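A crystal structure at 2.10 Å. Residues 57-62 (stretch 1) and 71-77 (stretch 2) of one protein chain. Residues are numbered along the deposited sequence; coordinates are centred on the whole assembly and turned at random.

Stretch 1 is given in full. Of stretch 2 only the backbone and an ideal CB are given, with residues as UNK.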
ATOM      1  N   GLY A  57     -12.302  -8.112   9.649  1.00 21.18           N
ATOM      2  CA  GLY A  57     -13.731  -7.871   9.709  1.00 20.71           C
ATOM      3  C   GLY A  57     -14.168  -6.503  10.181  1.00 20.78           C
ATOM      4  O   GLY A  57     -15.348  -6.283  10.453  1.00 21.06           O
ATOM      5  N   ALA A  58     -13.236  -5.564  10.270  1.00 20.77           N
ATOM      6  CA  ALA A  58     -13.600  -4.234  10.728  1.00 19.18           C
ATOM      7  C   ALA A  58     -12.762  -3.132  10.111  1.00 19.41           C
ATOM      8  O   ALA A  58     -11.658  -3.359   9.610  1.00 19.71           O
ATOM      9  CB  ALA A  58     -13.501  -4.167  12.250  1.00 18.23           C
ATOM     10  N   ILE A  59     -13.314  -1.931  10.142  1.00 19.10           N
ATOM     11  CA  ILE A  59     -12.626  -0.768   9.627  1.00 20.98           C
ATOM     12  C   ILE A  59     -11.345  -0.606  10.441  1.00 22.21           C
ATOM     13  O   ILE A  59     -11.379  -0.633  11.672  1.00 22.18           O
ATOM     14  CB  ILE A  59     -13.505   0.489   9.796  1.00 21.75           C
ATOM     15  CG1 ILE A  59     -14.652   0.446   8.783  1.00 22.12           C
ATOM     16  CG2 ILE A  59     -12.664   1.749   9.667  1.00 19.70           C
ATOM     17  CD1 ILE A  59     -15.734   1.485   9.024  1.00 20.11           C
ATOM     18  N   SER A  60     -10.213  -0.479   9.757  1.00 21.47           N
ATOM     19  CA  SER A  60      -8.949  -0.283  10.449  1.00 21.77           C
ATOM     20  C   SER A  60      -8.567   1.190  10.278  1.00 21.96           C
ATOM     21  O   SER A  60      -9.364   2.073  10.599  1.00 22.23           O
ATOM     22  CB  SER A  60      -7.871  -1.222   9.884  1.00 23.33           C
ATOM     23  OG  SER A  60      -7.877  -1.256   8.466  1.00 22.68           O
ATOM     24  N   GLU A  61      -7.373   1.470   9.769  1.00 21.67           N
ATOM     25  CA  GLU A  61      -6.958   2.859   9.592  1.00 22.90           C
ATOM     26  C   GLU A  61      -7.856   3.657   8.643  1.00 23.43           C
ATOM     27  O   GLU A  61      -8.324   3.142   7.623  1.00 22.30           O
ATOM     28  CB  GLU A  61      -5.522   2.945   9.064  1.00 25.03           C
ATOM     29  CG  GLU A  61      -4.432   2.539  10.041  1.00 29.37           C
ATOM     30  CD  GLU A  61      -4.130   1.053  10.009  1.00 30.63           C
ATOM     31  OE1 GLU A  61      -4.650   0.360   9.119  1.00 27.92           O
ATOM     32  OE2 GLU A  61      -3.362   0.585  10.877  1.00 35.88           O
ATOM     33  N   VAL A  62      -8.095   4.918   8.998  1.00 22.16           N
ATOM     34  CA  VAL A  62      -8.894   5.826   8.183  1.00 20.92           C
ATOM     35  C   VAL A  62      -8.047   7.081   8.048  1.00 20.77           C
ATOM     36  O   VAL A  62      -7.497   7.576   9.035  1.00 22.73           O
ATOM     37  CB  VAL A  62     -10.251   6.180   8.846  1.00 20.77           C
ATOM     38  CG1 VAL A  62     -11.070   7.052   7.905  1.00 19.67           C
ATOM     39  CG2 VAL A  62     -11.021   4.910   9.183  1.00 16.53           C
ATOM     40  N   UNK A  71      -5.906   8.806  11.071  1.00 23.63           N
ATOM     41  CA  UNK A  71      -6.537   9.412  12.234  1.00 22.84           C
ATOM     42  C   UNK A  71      -7.278   8.392  13.072  1.00 23.08           C
ATOM     43  O   UNK A  71      -7.685   8.677  14.196  1.00 23.23           O
ATOM     44  CB  UNK A  71      -7.498  10.520  11.798  1.00 22.84           C
ATOM     45  N   UNK A  72      -7.452   7.200  12.516  1.00 23.28           N
ATOM     46  CA  UNK A  72      -8.182   6.142  13.195  1.00 22.15           C
ATOM     47  C   UNK A  72      -7.413   4.826  13.195  1.00 22.38           C
ATOM     48  O   UNK A  72      -6.748   4.485  12.219  1.00 22.88           O
ATOM     49  CB  UNK A  72      -9.550   5.946  12.539  1.00 22.15           C
ATOM     50  N   UNK A  73      -7.504   4.087  14.293  1.00 21.21           N
ATOM     51  CA  UNK A  73      -6.822   2.806  14.382  1.00 23.12           C
ATOM     52  C   UNK A  73      -7.826   1.711  14.039  1.00 25.02           C
ATOM     53  O   UNK A  73      -7.530   0.804  13.258  1.00 23.96           O
ATOM     54  CB  UNK A  73      -6.218   2.591  15.771  1.00 23.12           C
ATOM     55  N   UNK A  74      -9.021   1.816  14.618  1.00 25.71           N
ATOM     56  CA  UNK A  74     -10.081   0.843  14.388  1.00 27.76           C
ATOM     57  C   UNK A  74     -11.466   1.337  14.787  1.00 28.41           C
ATOM     58  O   UNK A  74     -11.616   2.308  15.525  1.00 26.67           O
ATOM     59  CB  UNK A  74      -9.766  -0.444  15.153  1.00 27.76           C
ATOM     60  N   UNK A  75     -12.470   0.631  14.280  1.00 29.29           N
ATOM     61  CA  UNK A  75     -13.876   0.883  14.579  1.00 29.87           C
ATOM     62  C   UNK A  75     -14.471  -0.516  14.497  1.00 30.23           C
ATOM     63  O   UNK A  75     -14.679  -1.047  13.404  1.00 29.57           O
ATOM     64  CB  UNK A  75     -14.537   1.882  13.628  1.00 29.87           C
ATOM     65  N   UNK A  76     -14.719  -1.123  15.654  1.00 29.17           N
ATOM     66  CA  UNK A  76     -15.250  -2.478  15.692  1.00 28.63           C
ATOM     67  C   UNK A  76     -16.440  -2.653  16.624  1.00 29.72           C
ATOM     68  O   UNK A  76     -16.737  -1.792  17.460  1.00 30.00           O
ATOM     69  CB  UNK A  76     -14.141  -3.446  16.108  1.00 28.63           C
ATOM     70  N   UNK A  77     -17.116  -3.787  16.472  1.00 28.43           N
ATOM     71  CA  UNK A  77     -18.270  -4.111  17.299  1.00 30.54           C
ATOM     72  C   UNK A  77     -17.911  -5.149  18.349  1.00 31.07           C
ATOM     73  O   UNK A  77     -17.101  -6.045  18.101  1.00 29.52           O
ATOM     74  CB  UNK A  77     -19.426  -4.615  16.432  1.00 30.54           C
TER

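Stretch 2 runs roughly antiparallel to stretch 1, with 167° between the directions of strand 58-62 and strand 74-77. The chain turns a corner at 73, and the strands before and after it belong to different sheets or faces.

At position 71 the backbone N donates to Val62 O, 2.9 Å from N to O and nearly straight at 169°. CA-to-CB points sideways, and the ideal CB lies 4.0 Å from Val62 O. Many side chains would fit. The residue is Asp71. Its OD2 is hydrogen-bonded elsewhere in the structure.

Position 72 has extended angles, -131/143. Its ideal CB is 3.8 Å from Val62 CB, on the same face of the sheet. Stretch 1 offers an aliphatic surface here, which suits valine, isoleucine or another apolar residue. The residue is Val72. Its CB packs 3.7 Å from Val62 CB. The backbone also takes part: Glu61 CA approaches Val72 O at 3.1 Å, a CA-H...O contact with 165° at the hydrogen.

At position 73 CA-to-CB points away, and the ideal CB has nothing of stretch 1 within 5.5 Å. Stretch 1 therefore sets little limit, and a long polar chain is possible. The residue is Lys73. Its side chain pairs with position 74. The backbones come close without bonding here: Ser60 O and Lys73 O are 3.5 Å apart, and both are acceptors.

At position 74 CA-to-CB points sideways, with the ideal CB 3.8 Å from Ile59 O. Stretch 1 shows no charge to match, so polar or apolar side chains would serve. The residue is Glu74. Lys73 NZ forms a salt bridge with Glu74 OE1 at 3.0 Å; the hydrogen bond in it is weak. Glu74 CA makes a CA-H...O contact with Ile59 O at 3.4 Å.

Position 75 has its ideal CB 4.2 Å from Ile59 CB. A branched or long aliphatic side chain would suit this neighbour; leucine, valine and isoleucine are all plausible. The residue is Ile75. Its CD1 meets Ile59 CG2 at 3.9 Å. Ile75 N donates to Ile59 O at 3.1 Å, with a bent angle of 144°. A water accepts from Ile59 N at 3.2 Å and donates to Ile75 O at 2.8 Å, linking the backbones where they stand apart.

At position 76 the ideal CB is 4.0 Å from Ala58 CB. The small alanine leaves the choice wide. The residue is Lys76. Its end leads away, and NZ is hydrogen-bonded elsewhere.

Position 77 is out of reach of stretch 1, which gives no clue. The residue is Phe77.

Stretch 2 71-77: DVKEIKF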
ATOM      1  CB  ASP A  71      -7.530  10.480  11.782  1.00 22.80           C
ATOM      2  CG  ASP A  71      -6.879  11.577  10.982  1.00 22.87           C
ATOM      3  OD1 ASP A  71      -7.276  11.779   9.816  1.00 25.12           O
ATOM      4  OD2 ASP A  71      -5.968  12.242  11.518  1.00 24.33           O
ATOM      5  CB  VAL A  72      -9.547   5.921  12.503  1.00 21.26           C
ATOM      6  CG1 VAL A  72     -10.326   4.825  13.207  1.00 19.92           C
ATOM      7  CG2 VAL A  72     -10.333   7.225  12.485  1.00 20.03           C
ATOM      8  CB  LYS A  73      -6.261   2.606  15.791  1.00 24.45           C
ATOM      9  CG  LYS A  73      -5.381   1.373  15.963  1.00 25.50           C
ATOM     10  CD  LYS A  73      -6.165   0.175  16.461  1.00 27.43           C
ATOM     11  CE  LYS A  73      -5.240  -0.991  16.792  1.00 27.85           C
ATOM     12  NZ  LYS A  73      -5.972  -2.129  17.414  1.00 30.21           N
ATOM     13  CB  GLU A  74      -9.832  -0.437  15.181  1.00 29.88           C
ATOM     14  CG  GLU A  74      -8.727  -1.325  14.685  1.00 34.29           C
ATOM     15  CD  GLU A  74      -8.783  -2.678  15.359  1.00 37.46           C
ATOM     16  OE1 GLU A  74      -8.827  -2.706  16.609  1.00 36.11           O
ATOM     17  OE2 GLU A  74      -8.790  -3.708  14.644  1.00 38.10           O
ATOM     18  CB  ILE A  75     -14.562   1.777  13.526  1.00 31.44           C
ATOM     19  CG1 ILE A  75     -13.858   3.130  13.434  1.00 31.80           C
ATOM     20  CG2 ILE A  75     -16.019   2.000  13.920  1.00 32.05           C
ATOM     21  CD1 ILE A  75     -14.419   4.047  12.354  1.00 31.65           C
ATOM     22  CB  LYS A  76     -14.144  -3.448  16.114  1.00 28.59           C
ATOM     23  CG  LYS A  76     -13.665  -3.224  17.544  1.00 26.59           C
ATOM     24  CD  LYS A  76     -12.491  -4.121  17.895  1.00 25.14           C
ATOM     25  CE  LYS A  76     -11.982  -3.822  19.299  1.00 22.37           C
ATOM     26  NZ  LYS A  76     -10.830  -4.687  19.666  1.00 17.68           N
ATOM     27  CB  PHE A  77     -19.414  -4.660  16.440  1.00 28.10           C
ATOM     28  CG  PHE A  77     -20.205  -3.600  15.737  1.00 29.08           C
ATOM     29  CD1 PHE A  77     -20.960  -2.685  16.465  1.00 27.72           C
ATOM     30  CD2 PHE A  77     -20.193  -3.509  14.351  1.00 25.97           C
ATOM     31  CE1 PHE A  77     -21.690  -1.694  15.820  1.00 26.12           C
ATOM     32  CE2 PHE A  77     -20.919  -2.523  13.700  1.00 26.94           C
ATOM     33  CZ  PHE A  77     -21.671  -1.612  14.435  1.00 27.18           C
TER
HETATM   34  O   HOH W   1     -16.258  -1.768  11.260  1.00 15.06           O
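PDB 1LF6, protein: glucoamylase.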